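Local coordinates for YCAC GENE product (Escherichia coli, PDB 1YAC), which is probably a hydrolase of the isochorismatase family, assembled as an octamer, whose substrate is not known, at residues A13-V18 / Q107-G112. Sequence-based numbering, arbitrary orientation.
Sequences AAVLLV and QLIIAG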
loop_
_atom_site.group_PDB
_atom_site.type_symbol
_atom_site.label_atom_id
_atom_site.label_comp_id
_atom_site.label_asym_id
_atom_site.label_seq_id
_atom_site.Cartn_x
_atom_site.Cartn_y
_atom_site.Cartn_z
ATOM N N ALA A 13 7.141 -30.642 -21.679
ATOM C CA ALA A 13 6.455 -30.054 -20.528
ATOM C C ALA A 13 5.001 -30.470 -20.367
ATOM O O ALA A 13 4.268 -30.587 -21.356
ATOM C CB ALA A 13 6.530 -28.517 -20.605
ATOM N N ALA A 14 4.599 -30.703 -19.122
ATOM C CA ALA A 14 3.217 -31.048 -18.810
ATOM C C ALA A 14 2.713 -29.973 -17.840
ATOM O O ALA A 14 3.501 -29.336 -17.122
ATOM C CB ALA A 14 3.119 -32.423 -18.168
ATOM N N VAL A 15 1.409 -29.757 -17.838
ATOM C CA VAL A 15 0.814 -28.754 -16.966
ATOM C C VAL A 15 -0.028 -29.433 -15.896
ATOM O O VAL A 15 -0.835 -30.309 -16.217
ATOM C CB VAL A 15 -0.067 -27.778 -17.784
ATOM C CG1 VAL A 15 -0.774 -26.767 -16.860
ATOM C CG2 VAL A 15 0.784 -27.044 -18.798
ATOM N N LEU A 16 0.198 -29.074 -14.631
ATOM C CA LEU A 16 -0.575 -29.640 -13.520
ATOM C C LEU A 16 -1.412 -28.523 -12.915
ATOM O O LEU A 16 -0.861 -27.542 -12.407
ATOM C CB LEU A 16 0.336 -30.219 -12.422
ATOM C CG LEU A 16 1.542 -31.106 -12.760
ATOM C CD1 LEU A 16 2.095 -31.728 -11.477
ATOM C CD2 LEU A 16 1.187 -32.171 -13.769
ATOM N N LEU A 17 -2.735 -28.656 -12.998
ATOM C CA LEU A 17 -3.654 -27.658 -12.451
ATOM C C LEU A 17 -4.260 -28.279 -11.198
ATOM O O LEU A 17 -5.135 -29.148 -11.275
ATOM C CB LEU A 17 -4.716 -27.292 -13.486
ATOM C CG LEU A 17 -4.147 -26.748 -14.806
ATOM C CD1 LEU A 17 -5.291 -26.362 -15.745
ATOM C CD2 LEU A 17 -3.251 -25.528 -14.532
ATOM N N VAL A 18 -3.814 -27.792 -10.046
ATOM C CA VAL A 18 -4.209 -28.340 -8.759
ATOM C C VAL A 18 -5.203 -27.556 -7.901
ATOM O O VAL A 18 -4.890 -26.478 -7.384
ATOM C CB VAL A 18 -2.935 -28.605 -7.893
ATOM C CG1 VAL A 18 -3.267 -29.490 -6.682
ATOM C CG2 VAL A 18 -1.817 -29.233 -8.744
ATOM N N GLN A 107 9.598 -31.643 -17.633
ATOM C CA GLN A 107 9.262 -30.355 -17.033
ATOM C C GLN A 107 7.806 -30.316 -16.619
ATOM O O GLN A 107 6.931 -30.735 -17.376
ATOM C CB GLN A 107 9.541 -29.239 -18.033
ATOM C CG GLN A 107 10.971 -29.240 -18.564
ATOM C CD GLN A 107 11.182 -28.206 -19.641
ATOM O OE1 GLN A 107 10.239 -27.784 -20.323
ATOM N NE2 GLN A 107 12.423 -27.795 -19.817
ATOM N N LEU A 108 7.546 -29.785 -15.432
ATOM C CA LEU A 108 6.183 -29.683 -14.928
ATOM C C LEU A 108 5.882 -28.231 -14.622
ATOM O O LEU A 108 6.618 -27.587 -13.868
ATOM C CB LEU A 108 6.007 -30.493 -13.643
ATOM C CG LEU A 108 6.396 -31.967 -13.697
ATOM C CD1 LEU A 108 6.102 -32.639 -12.338
ATOM C CD2 LEU A 108 5.621 -32.643 -14.825
ATOM N N ILE A 109 4.812 -27.727 -15.224
ATOM C CA ILE A 109 4.351 -26.351 -15.018
ATOM C C ILE A 109 3.203 -26.525 -14.031
ATOM O O ILE A 109 2.177 -27.138 -14.362
ATOM C CB ILE A 109 3.846 -25.754 -16.344
ATOM C CG1 ILE A 109 4.998 -25.675 -17.345
ATOM C CG2 ILE A 109 3.220 -24.379 -16.107
ATOM C CD1 ILE A 109 4.557 -25.418 -18.766
ATOM N N ILE A 110 3.364 -25.995 -12.822
ATOM C CA ILE A 110 2.354 -26.186 -11.791
ATOM C C ILE A 110 1.702 -24.904 -11.284
ATOM O O ILE A 110 2.379 -23.898 -11.071
ATOM C CB ILE A 110 2.977 -26.908 -10.575
ATOM C CG1 ILE A 110 3.795 -28.117 -11.033
ATOM C CG2 ILE A 110 1.879 -27.373 -9.615
ATOM C CD1 ILE A 110 4.498 -28.875 -9.887
ATOM N N ALA A 111 0.388 -24.968 -11.061
ATOM C CA ALA A 111 -0.375 -23.834 -10.533
ATOM C C ALA A 111 -1.554 -24.419 -9.772
ATOM O O ALA A 111 -1.974 -25.542 -10.055
ATOM C CB ALA A 111 -0.856 -22.936 -11.658
ATOM N N GLY A 112 -2.113 -23.663 -8.829
ATOM C CA GLY A 112 -3.227 -24.178 -8.051
ATOM C C GLY A 112 -3.510 -23.377 -6.794
ATOM O O GLY A 112 -2.994 -22.270 -6.635
#
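Leu16 and Ile110 lie side by side on one face of a parallel pair of strands, 13-18 and 107-112. Five backbone hydrogen bonds join the strands. Ile109 bonds to strand 13-18 through both its N and its O: the N donates to Ala14 O at 2.8 Å, and the O accepts from Leu16 N. Ala111 is held likewise, by Leu16 O and Val18 N; the bond from Ala111 N to Leu16 O is the longest of the five, at 3.2 Å.

Ile109 can be followed outward on the other face. Its CB sits 3.7 Å from Ala14 O. CG1 is anti to the carbonyl carbon (chi1 -63°) and passes 4.0 Å from the same oxygen. CD1, at the tip, touches both Ala13 CB and Val15 CG2, 4.1 Å from each.

On the Leu16 face, Ile110 CG1 lies 4.0 Å from Leu16 CD1, and its CG2 meets Val18 CG2 at 4.2 Å. An alanine in place of Ile110 would probably open a gap beside Leu16 CD1 and leave Val18 CG2 without this neighbour.

The pair is central in the sheet of the three-layer alpha-beta-alpha sandwich. Strand 54-59 flanks 13-18, and strand 132-136 flanks 107-112. Helix 33-49 covers the Val15, Leu17 and Ala111 face through Leu43 and Ala47.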